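Local atomic coordinates of putative acyl-CoA dehydrogenase (Burkholderia xenovorans, PDB entry 5JSC), a protein that belongs to the acyl-CoA dehydrogenase family of flavoproteins and carries bound flavin-adenine dinucleotide in the crystal. Residues D52-C57 and G181-F186; G68-G73 and A110-G115; L93-L98 and L104-L109. One frame throughout, in Å; residues are numbered along the deposited sequence. Where two conformers were deposited one is given.

Contact 1. Residues D52-C57 and G181-F186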
loop_
_atom_site.group_PDB
_atom_site.type_symbol
_atom_site.label_atom_id
_atom_site.label_comp_id
_atom_site.label_asym_id
_atom_site.label_seq_id
_atom_site.Cartn_x
_atom_site.Cartn_y
_atom_site.Cartn_z
ATOM N N ASP C 52 -9.423 1.959 36.880
ATOM C CA ASP C 52 -8.391 2.115 37.906
ATOM C C ASP C 52 -7.186 1.289 37.457
ATOM O O ASP C 52 -6.915 0.201 37.974
ATOM C CB ASP C 52 -8.893 1.669 39.277
ATOM C CG ASP C 52 -7.934 2.019 40.402
ATOM O OD1 ASP C 52 -6.779 2.428 40.142
ATOM O OD2 ASP C 52 -8.345 1.872 41.567
ATOM N N VAL C 53 -6.438 1.823 36.487
ATOM C CA VAL C 53 -5.376 1.013 35.893
ATOM C C VAL C 53 -4.265 0.726 36.893
ATOM O O VAL C 53 -3.625 -0.326 36.808
ATOM C CB VAL C 53 -4.810 1.663 34.617
ATOM C CG1 VAL C 53 -5.876 1.697 33.522
ATOM C CG2 VAL C 53 -4.240 3.051 34.920
ATOM N N ASP C 54 -4.017 1.624 37.857
ATOM C CA ASP C 54 -2.974 1.353 38.849
ATOM C C ASP C 54 -3.330 0.135 39.693
ATOM O O ASP C 54 -2.522 -0.789 39.849
ATOM C CB ASP C 54 -2.755 2.562 39.761
ATOM C CG ASP C 54 -1.935 3.664 39.114
ATOM O OD1 ASP C 54 -1.545 3.536 37.930
ATOM O OD2 ASP C 54 -1.690 4.677 39.811
ATOM N N ALA C 55 -4.543 0.119 40.251
ATOM C CA ALA C 55 -4.948 -1.010 41.083
ATOM C C ALA C 55 -5.050 -2.290 40.261
ATOM O O ALA C 55 -4.711 -3.377 40.746
ATOM C CB ALA C 55 -6.278 -0.704 41.772
ATOM N N THR C 56 -5.526 -2.182 39.019
ATOM C CA THR C 56 -5.640 -3.363 38.174
ATOM C C THR C 56 -4.268 -3.949 37.863
ATOM O O THR C 56 -4.090 -5.172 37.891
ATOM C CB THR C 56 -6.402 -3.024 36.892
ATOM O OG1 THR C 56 -7.739 -2.626 37.229
ATOM C CG2 THR C 56 -6.463 -4.233 35.963
ATOM N N CYS C 57 -3.280 -3.096 37.573
ATOM C CA CYS C 57 -1.910 -3.555 37.306
ATOM C C CYS C 57 -1.346 -4.286 38.511
ATOM O O CYS C 57 -0.770 -5.371 38.399
ATOM C CB CYS C 57 -0.998 -2.364 36.953
ATOM S SG CYS C 57 0.812 -2.495 37.421
ATOM N N GLY C 181 5.267 3.712 35.910
ATOM C CA GLY C 181 5.696 4.881 36.650
ATOM C C GLY C 181 4.677 5.255 37.705
ATOM O O GLY C 181 3.476 5.313 37.424
ATOM N N GLY C 182 5.140 5.496 38.929
ATOM C CA GLY C 182 4.263 5.799 40.030
ATOM C C GLY C 182 3.843 4.606 40.861
ATOM O O GLY C 182 3.406 4.792 42.001
ATOM N N ILE C 183 3.956 3.386 40.329
ATOM C CA ILE C 183 3.570 2.205 41.098
ATOM C C ILE C 183 4.680 1.161 41.164
ATOM O O ILE C 183 4.563 0.177 41.904
ATOM C CB ILE C 183 2.280 1.574 40.550
ATOM C CG1 ILE C 183 2.471 1.074 39.123
ATOM C CG2 ILE C 183 1.117 2.553 40.645
ATOM C CD1 ILE C 183 1.207 0.504 38.570
ATOM N N ALA C 184 5.759 1.359 40.408
ATOM C CA ALA C 184 6.873 0.419 40.452
ATOM C C ALA C 184 7.567 0.450 41.810
ATOM O O ALA C 184 7.620 1.480 42.487
ATOM C CB ALA C 184 7.892 0.736 39.355
ATOM N N ASP C 185 8.122 -0.700 42.201
ATOM C CA ASP C 185 8.945 -0.772 43.400
ATOM C C ASP C 185 10.398 -0.406 43.139
ATOM O O ASP C 185 11.113 -0.026 44.077
ATOM C CB ASP C 185 8.850 -2.179 44.001
ATOM C CG ASP C 185 7.470 -2.463 44.557
ATOM O OD1 ASP C 185 7.106 -1.820 45.568
ATOM O OD2 ASP C 185 6.743 -3.297 43.984
ATOM N N PHE C 186 10.839 -0.489 41.891
ATOM C CA PHE C 186 12.170 -0.037 41.516
ATOM C C PHE C 186 12.146 0.289 40.035
ATOM O O PHE C 186 11.274 -0.177 39.288
ATOM C CB PHE C 186 13.244 -1.094 41.821
ATOM C CG PHE C 186 13.109 -2.341 40.994
ATOM C CD1 PHE C 186 13.700 -2.428 39.732
ATOM C CD2 PHE C 186 12.367 -3.425 41.458
ATOM C CE1 PHE C 186 13.555 -3.574 38.954
ATOM C CE2 PHE C 186 12.231 -4.565 40.698
ATOM C CZ PHE C 186 12.822 -4.645 39.441
#
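Asp54 and Ile183 mark the nearest backbone approach between the first turn of helix 53-66 and the loop leading into strand 186-192, with 7.0 Å from CA to CA, so side chains must bridge the gap. Ahead of that turn Asp52 is the N-cap: its OD1 accepts from Ala55 N at 3.2 Å, the donor lying well above the carboxylate plane. On the loop side, Gly182 has a phi of 93°, a backbone shape that glycine adopts readily, and Ile183 follows directly. The contact joins the helical N-terminal domain of the acyl-CoA dehydrogenase fold to its beta-rich middle domain. Ile183 serves both ends of the junction because it is branched. CG1 occupies the position between backbone N and carbonyl carbon (chi1 63°), and an extended chi2 carries CD1 toward Cys57, while CG2 turns to Asp54. That methyl sits over the flat face of the carboxylate, 3.6 Å from Asp54 CG. Apolar contact there leaves the acid's oxygens usable elsewhere: Asp54 OD2 makes a salt bridge with Arg219 of the middle domain. The 3.2 Å separation of Cys57 SG and Ile183 CD1 is doubtful, since it belongs to one of two modelled cysteine conformers.

Contact 2. Residues G68-G73 and A110-G115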
loop_
_atom_site.group_PDB
_atom_site.type_symbol
_atom_site.label_atom_id
_atom_site.label_comp_id
_atom_site.label_asym_id
_atom_site.label_seq_id
_atom_site.Cartn_x
_atom_site.Cartn_y
_atom_site.Cartn_z
ATOM N N GLY C 68 2.702 -18.436 38.652
ATOM C CA GLY C 68 3.949 -18.882 38.074
ATOM C C GLY C 68 4.303 -18.278 36.731
ATOM O O GLY C 68 5.357 -18.617 36.176
ATOM N N TRP C 69 3.481 -17.375 36.198
ATOM C CA TRP C 69 3.712 -16.925 34.830
ATOM C C TRP C 69 4.812 -15.877 34.714
ATOM O O TRP C 69 5.331 -15.678 33.610
ATOM C CB TRP C 69 2.409 -16.394 34.225
ATOM C CG TRP C 69 1.367 -17.476 34.134
ATOM C CD1 TRP C 69 0.132 -17.480 34.718
ATOM C CD2 TRP C 69 1.485 -18.730 33.441
ATOM N NE1 TRP C 69 -0.525 -18.652 34.426
ATOM C CE2 TRP C 69 0.282 -19.437 33.648
ATOM C CE3 TRP C 69 2.492 -19.324 32.668
ATOM C CZ2 TRP C 69 0.054 -20.706 33.108
ATOM C CZ3 TRP C 69 2.263 -20.585 32.128
ATOM C CH2 TRP C 69 1.054 -21.263 32.358
ATOM N N LEU C 70 5.193 -15.219 35.812
ATOM C CA LEU C 70 6.261 -14.226 35.751
ATOM C C LEU C 70 7.654 -14.843 35.816
ATOM O O LEU C 70 8.643 -14.131 35.607
ATOM C CB LEU C 70 6.093 -13.206 36.881
ATOM C CG LEU C 70 4.736 -12.488 36.906
ATOM C CD1 LEU C 70 4.695 -11.478 38.049
ATOM C CD2 LEU C 70 4.419 -11.798 35.566
ATOM N N LYS C 71 7.758 -16.143 36.079
ATOM C CA LYS C 71 9.065 -16.785 36.132
ATOM C C LYS C 71 9.738 -16.839 34.768
ATOM O O LYS C 71 10.968 -16.929 34.701
ATOM C CB LYS C 71 8.927 -18.204 36.687
ATOM C CG LYS C 71 8.319 -18.257 38.091
ATOM C CD LYS C 71 8.209 -19.690 38.627
ATOM C CE LYS C 71 9.548 -20.415 38.653
ATOM N NZ LYS C 71 9.420 -21.782 39.244
ATOM N N TYR C 72 8.966 -16.791 33.681
ATOM C CA TYR C 72 9.550 -16.967 32.354
ATOM C C TYR C 72 10.333 -15.749 31.889
ATOM O O TYR C 72 11.207 -15.887 31.030
ATOM C CB TYR C 72 8.454 -17.318 31.340
ATOM C CG TYR C 72 7.914 -18.696 31.605
ATOM C CD1 TYR C 72 8.559 -19.815 31.088
ATOM C CD2 TYR C 72 6.792 -18.889 32.408
ATOM C CE1 TYR C 72 8.091 -21.089 31.338
ATOM C CE2 TYR C 72 6.324 -20.170 32.678
ATOM C CZ TYR C 72 6.979 -21.258 32.133
ATOM O OH TYR C 72 6.523 -22.528 32.386
ATOM N N GLY C 73 10.056 -14.569 32.444
ATOM C CA GLY C 73 10.750 -13.366 32.042
ATOM C C GLY C 73 11.989 -13.052 32.840
ATOM O O GLY C 73 12.625 -12.025 32.585
ATOM N N ALA C 110 4.501 -8.091 30.652
ATOM C CA ALA C 110 5.589 -7.538 29.853
ATOM C C ALA C 110 6.560 -6.741 30.711
ATOM O O ALA C 110 7.783 -6.866 30.564
ATOM C CB ALA C 110 5.017 -6.651 28.748
ATOM N N MET C 111 6.034 -5.893 31.595
ATOM C CA MET C 111 6.917 -5.011 32.347
ATOM C C MET C 111 7.692 -5.739 33.431
ATOM O O MET C 111 8.770 -5.276 33.811
ATOM C CB MET C 111 6.129 -3.856 32.960
ATOM C CG MET C 111 5.635 -2.867 31.916
ATOM S SD MET C 111 6.922 -2.330 30.767
ATOM C CE MET C 111 8.216 -1.797 31.903
ATOM N N GLN C 112 7.185 -6.869 33.928
ATOM C CA GLN C 112 8.002 -7.676 34.823
ATOM C C GLN C 112 9.214 -8.242 34.098
ATOM O O GLN C 112 10.253 -8.465 34.721
ATOM C CB GLN C 112 7.166 -8.799 35.431
ATOM C CG GLN C 112 6.040 -8.305 36.330
ATOM C CD GLN C 112 6.551 -7.458 37.477
ATOM O OE1 GLN C 112 6.488 -6.229 37.425
ATOM N NE2 GLN C 112 7.065 -8.112 38.526
ATOM N N GLY C 113 9.100 -8.481 32.792
ATOM C CA GLY C 113 10.234 -8.869 31.980
ATOM C C GLY C 113 11.139 -7.696 31.641
ATOM O O GLY C 113 12.305 -7.671 32.037
ATOM N N LEU C 114 10.610 -6.710 30.907
ATOM C CA LEU C 114 11.446 -5.596 30.455
ATOM C C LEU C 114 12.080 -4.855 31.631
ATOM O O LEU C 114 13.267 -4.497 31.582
ATOM C CB LEU C 114 10.608 -4.639 29.602
ATOM C CG LEU C 114 11.345 -3.385 29.116
ATOM C CD1 LEU C 114 12.465 -3.749 28.155
ATOM C CD2 LEU C 114 10.353 -2.416 28.464
ATOM N N GLY C 115 11.313 -4.628 32.700
ATOM C CA GLY C 115 11.813 -3.893 33.848
ATOM C C GLY C 115 12.881 -4.613 34.638
ATOM O O GLY C 115 13.664 -3.958 35.333
#
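Leu70 and Gln112 face each other between the loop that follows helix 53-66 and the middle of helix 103-122. Gln112 can be traced outward from its backbone. Its CB lies 4.1 Å from Leu70 CD2, just at the margin of the leucine. CG goes deeper, into the fork of the isobutyl group, with Leu70 CD1 and CD2 each 3.9 Å away. There the chain bends (chi2 -58°), and NE2 passes Leu70 CD1 at 4.1 Å. The polar end is buried yet well served: NE2 donates to the carbonyls of Ala140 and Val135, and OE1 accepts from Ala142 N. Three bonds therefore fix the rotation of the amide and its donor and acceptor ends. Glutamine suits the place because its methylenes can pack on leucine while its amide ties down a distant backbone; Leu70, also touching Val61 and Leu64, offers a purely apolar surface. Three residues on from Leu70, Gly73 comes up to the bare CA of Gly113, the neighbour of Gln112, their CA atoms 4.5 Å apart; glycine suits position 73, where a side chain would press on Gly113 CA. The loop itself starts at Gly68, whose positive phi closes helix 53-66 in a Schellman motif. The loop that follows this helix end thus lies against helix 103-122, within the helical N-terminal domain characteristic of acyl-CoA dehydrogenases.

Contact 3. Residues L93-L98 and L104-L109. With EDO (1,2-ethanediol), chain O; SO4 (sulfate ion), chain S.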
loop_
_atom_site.group_PDB
_atom_site.type_symbol
_atom_site.label_atom_id
_atom_site.label_comp_id
_atom_site.label_asym_id
_atom_site.label_seq_id
_atom_site.Cartn_x
_atom_site.Cartn_y
_atom_site.Cartn_z
ATOM N N LEU C 93 4.767 -16.502 23.769
ATOM C CA LEU C 93 3.457 -17.141 23.874
ATOM C C LEU C 93 2.637 -16.539 25.009
ATOM O O LEU C 93 1.407 -16.415 24.901
ATOM C CB LEU C 93 3.621 -18.653 24.071
ATOM C CG LEU C 93 4.046 -19.440 22.827
ATOM C CD1 LEU C 93 4.473 -20.865 23.216
ATOM C CD2 LEU C 93 2.919 -19.483 21.818
ATOM N N LEU C 94 3.292 -16.178 26.118
ATOM C CA LEU C 94 2.572 -15.553 27.227
ATOM C C LEU C 94 2.007 -14.197 26.820
ATOM O O LEU C 94 0.819 -13.923 27.025
ATOM C CB LEU C 94 3.485 -15.417 28.445
ATOM C CG LEU C 94 3.903 -16.748 29.087
ATOM C CD1 LEU C 94 4.940 -16.495 30.164
ATOM C CD2 LEU C 94 2.688 -17.481 29.668
ATOM N N ARG C 95 2.844 -13.328 26.238
ATOM C CA ARG C 95 2.337 -12.021 25.818
ATOM C C ARG C 95 1.291 -12.155 24.720
ATOM O O ARG C 95 0.270 -11.450 24.733
ATOM C CB ARG C 95 3.483 -11.126 25.346
ATOM C CG ARG C 95 4.318 -10.547 26.467
ATOM C CD ARG C 95 5.058 -9.291 25.985
ATOM N NE ARG C 95 4.158 -8.140 25.832
ATOM C CZ ARG C 95 4.568 -6.902 25.567
ATOM N NH1 ARG C 95 5.866 -6.645 25.415
ATOM N NH2 ARG C 95 3.682 -5.914 25.468
ATOM N N GLU C 96 1.527 -13.041 23.749
ATOM C CA GLU C 96 0.541 -13.233 22.686
ATOM C C GLU C 96 -0.816 -13.627 23.260
ATOM O O GLU C 96 -1.847 -13.035 22.912
ATOM C CB GLU C 96 1.024 -14.287 21.689
ATOM C CG GLU C 96 0.037 -14.473 20.565
ATOM C CD GLU C 96 0.322 -15.668 19.689
ATOM O OE1 GLU C 96 1.489 -16.088 19.571
ATOM O OE2 GLU C 96 -0.643 -16.193 19.091
ATOM N N THR C 97 -0.835 -14.617 24.158
ATOM C CA THR C 97 -2.105 -15.080 24.710
ATOM C C THR C 97 -2.734 -14.027 25.609
ATOM O O THR C 97 -3.941 -13.777 25.530
ATOM C CB THR C 97 -1.894 -16.380 25.479
ATOM O OG1 THR C 97 -1.226 -17.314 24.628
ATOM C CG2 THR C 97 -3.233 -16.979 25.935
ATOM N N LEU C 98 -1.937 -13.391 26.466
ATOM C CA LEU C 98 -2.489 -12.353 27.331
ATOM C C LEU C 98 -3.071 -11.210 26.512
ATOM O O LEU C 98 -4.207 -10.784 26.746
ATOM C CB LEU C 98 -1.419 -11.840 28.290
ATOM C CG LEU C 98 -1.061 -12.784 29.438
ATOM C CD1 LEU C 98 0.237 -12.320 30.092
ATOM C CD2 LEU C 98 -2.188 -12.871 30.458
ATOM N N LEU C 104 -4.293 -4.964 29.452
ATOM C CA LEU C 104 -3.784 -4.710 30.799
ATOM C C LEU C 104 -2.954 -5.886 31.302
ATOM O O LEU C 104 -1.880 -5.698 31.889
ATOM C CB LEU C 104 -4.941 -4.437 31.762
ATOM C CG LEU C 104 -5.864 -3.255 31.449
ATOM C CD1 LEU C 104 -7.150 -3.345 32.260
ATOM C CD2 LEU C 104 -5.158 -1.956 31.725
ATOM N N ALA C 105 -3.454 -7.108 31.107
ATOM C CA ALA C 105 -2.724 -8.288 31.566
ATOM C C ALA C 105 -1.418 -8.464 30.801
ATOM O O ALA C 105 -0.383 -8.812 31.388
ATOM C CB ALA C 105 -3.604 -9.529 31.424
ATOM N N ASP C 106 -1.443 -8.231 29.489
ATOM C CA ASP C 106 -0.208 -8.276 28.712
ATOM C C ASP C 106 0.809 -7.272 29.238
ATOM O O ASP C 106 1.988 -7.605 29.431
ATOM C CB ASP C 106 -0.495 -7.998 27.239
ATOM C CG ASP C 106 0.780 -7.744 26.461
ATOM O OD1 ASP C 106 1.556 -8.706 26.309
ATOM O OD2 ASP C 106 1.021 -6.588 26.029
ATOM N N PHE C 107 0.364 -6.029 29.465
ATOM C CA PHE C 107 1.241 -4.974 29.967
ATOM C C PHE C 107 1.886 -5.373 31.288
ATOM O O PHE C 107 3.093 -5.180 31.489
ATOM C CB PHE C 107 0.415 -3.690 30.125
ATOM C CG PHE C 107 1.199 -2.486 30.554
ATOM C CD1 PHE C 107 1.350 -2.186 31.898
ATOM C CD2 PHE C 107 1.734 -1.621 29.610
ATOM C CE1 PHE C 107 2.054 -1.064 32.296
ATOM C CE2 PHE C 107 2.437 -0.486 30.005
ATOM C CZ PHE C 107 2.590 -0.216 31.353
ATOM N N ALA C 108 1.098 -5.944 32.198
ATOM C CA ALA C 108 1.615 -6.321 33.507
ATOM C C ALA C 108 2.720 -7.361 33.381
ATOM O O ALA C 108 3.782 -7.234 33.999
ATOM C CB ALA C 108 0.476 -6.842 34.379
ATOM N N LEU C 109 2.490 -8.409 32.587
ATOM C CA LEU C 109 3.528 -9.425 32.441
ATOM C C LEU C 109 4.741 -8.860 31.714
ATOM O O LEU C 109 5.888 -9.107 32.111
ATOM C CB LEU C 109 2.983 -10.647 31.710
ATOM C CG LEU C 109 3.995 -11.803 31.616
ATOM C CD1 LEU C 109 3.373 -13.170 31.959
ATOM C CD2 LEU C 109 4.621 -11.864 30.235
HETATM C C1 EDO O . 1.685 -18.890 17.422
HETATM O O1 EDO O . 1.240 -17.550 17.224
HETATM C C2 EDO O . 1.070 -19.457 18.692
HETATM O O2 EDO O . -0.308 -19.082 18.772
HETATM S S SO4 S . -8.361 -4.672 28.472
HETATM O O1 SO4 S . -9.526 -5.475 28.840
HETATM O O2 SO4 S . -7.249 -5.025 29.345
HETATM O O3 SO4 S . -8.680 -3.254 28.619
HETATM O O4 SO4 S . -7.984 -4.954 27.089
#
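Arg95 and Asp106 form a side-on salt bridge between helices 88-101 and 103-122, whose short segments run nearly antiparallel (158°). NE donates to Asp106 OD1 at 2.7 Å and NH2 to Asp106 OD2 at 2.8 Å, both almost straight and on the syn sides of the carboxylate. With the two planes 24° apart, this pair of hydrogen bonds fixes the rotation of the guanidinium, and its NH1 goes on to Ser264 OG. Asp106 points CG anti to its backbone N (chi1 168°), which swings the carboxylate toward the arginine. Beside this ion pair the packing is close and apolar: Leu98 CD1 meets Leu109 CB at 3.6 Å, the two side chains crossing near a right angle, while small Ala105 lets Leu98 CD2 settle 3.8 Å from its CB. Away from the interface Glu96, still buried, meets Arg274, Tyr319 and both hydroxyls of an ethanediol. The looser side is the partly exposed start of helix 103-122, where a sulfate takes the N-H of Leu104 (O2, 3.0 Å) and that of Gly103. Both ligands probably come from the crystallisation liquor. Consecutive helices joined by a short turn make this an antiparallel alpha-hairpin of the acyl-CoA dehydrogenase N-terminal domain.

How the contacts relate
Helix 103-122 is shared by contacts 2 and 3, whose centres are about 9 Å apart, and the two merge: Trp69 CE3 packs 3.5 Å from Leu94 CD2, and Tyr72 CD2 lies 3.8 Å from Leu94 CD1. Contact 1 sits further out, its centre about 15 Å from that of contact 2 and 16 Å from that of contact 3. Phe186 CE1 still reaches Gly115 O at 3.6 Å, and Thr56 CG2 approaches Leu104 CD1 at 3.9 Å. Along the chain contact 3 is nested within contact 2, and both within contact 1. The contacts stand back from bound flavin-adenine dinucleotide, the Arg95 side chain about 9 Å from it, Gly113 and the Ile183 side chain each about 11 Å.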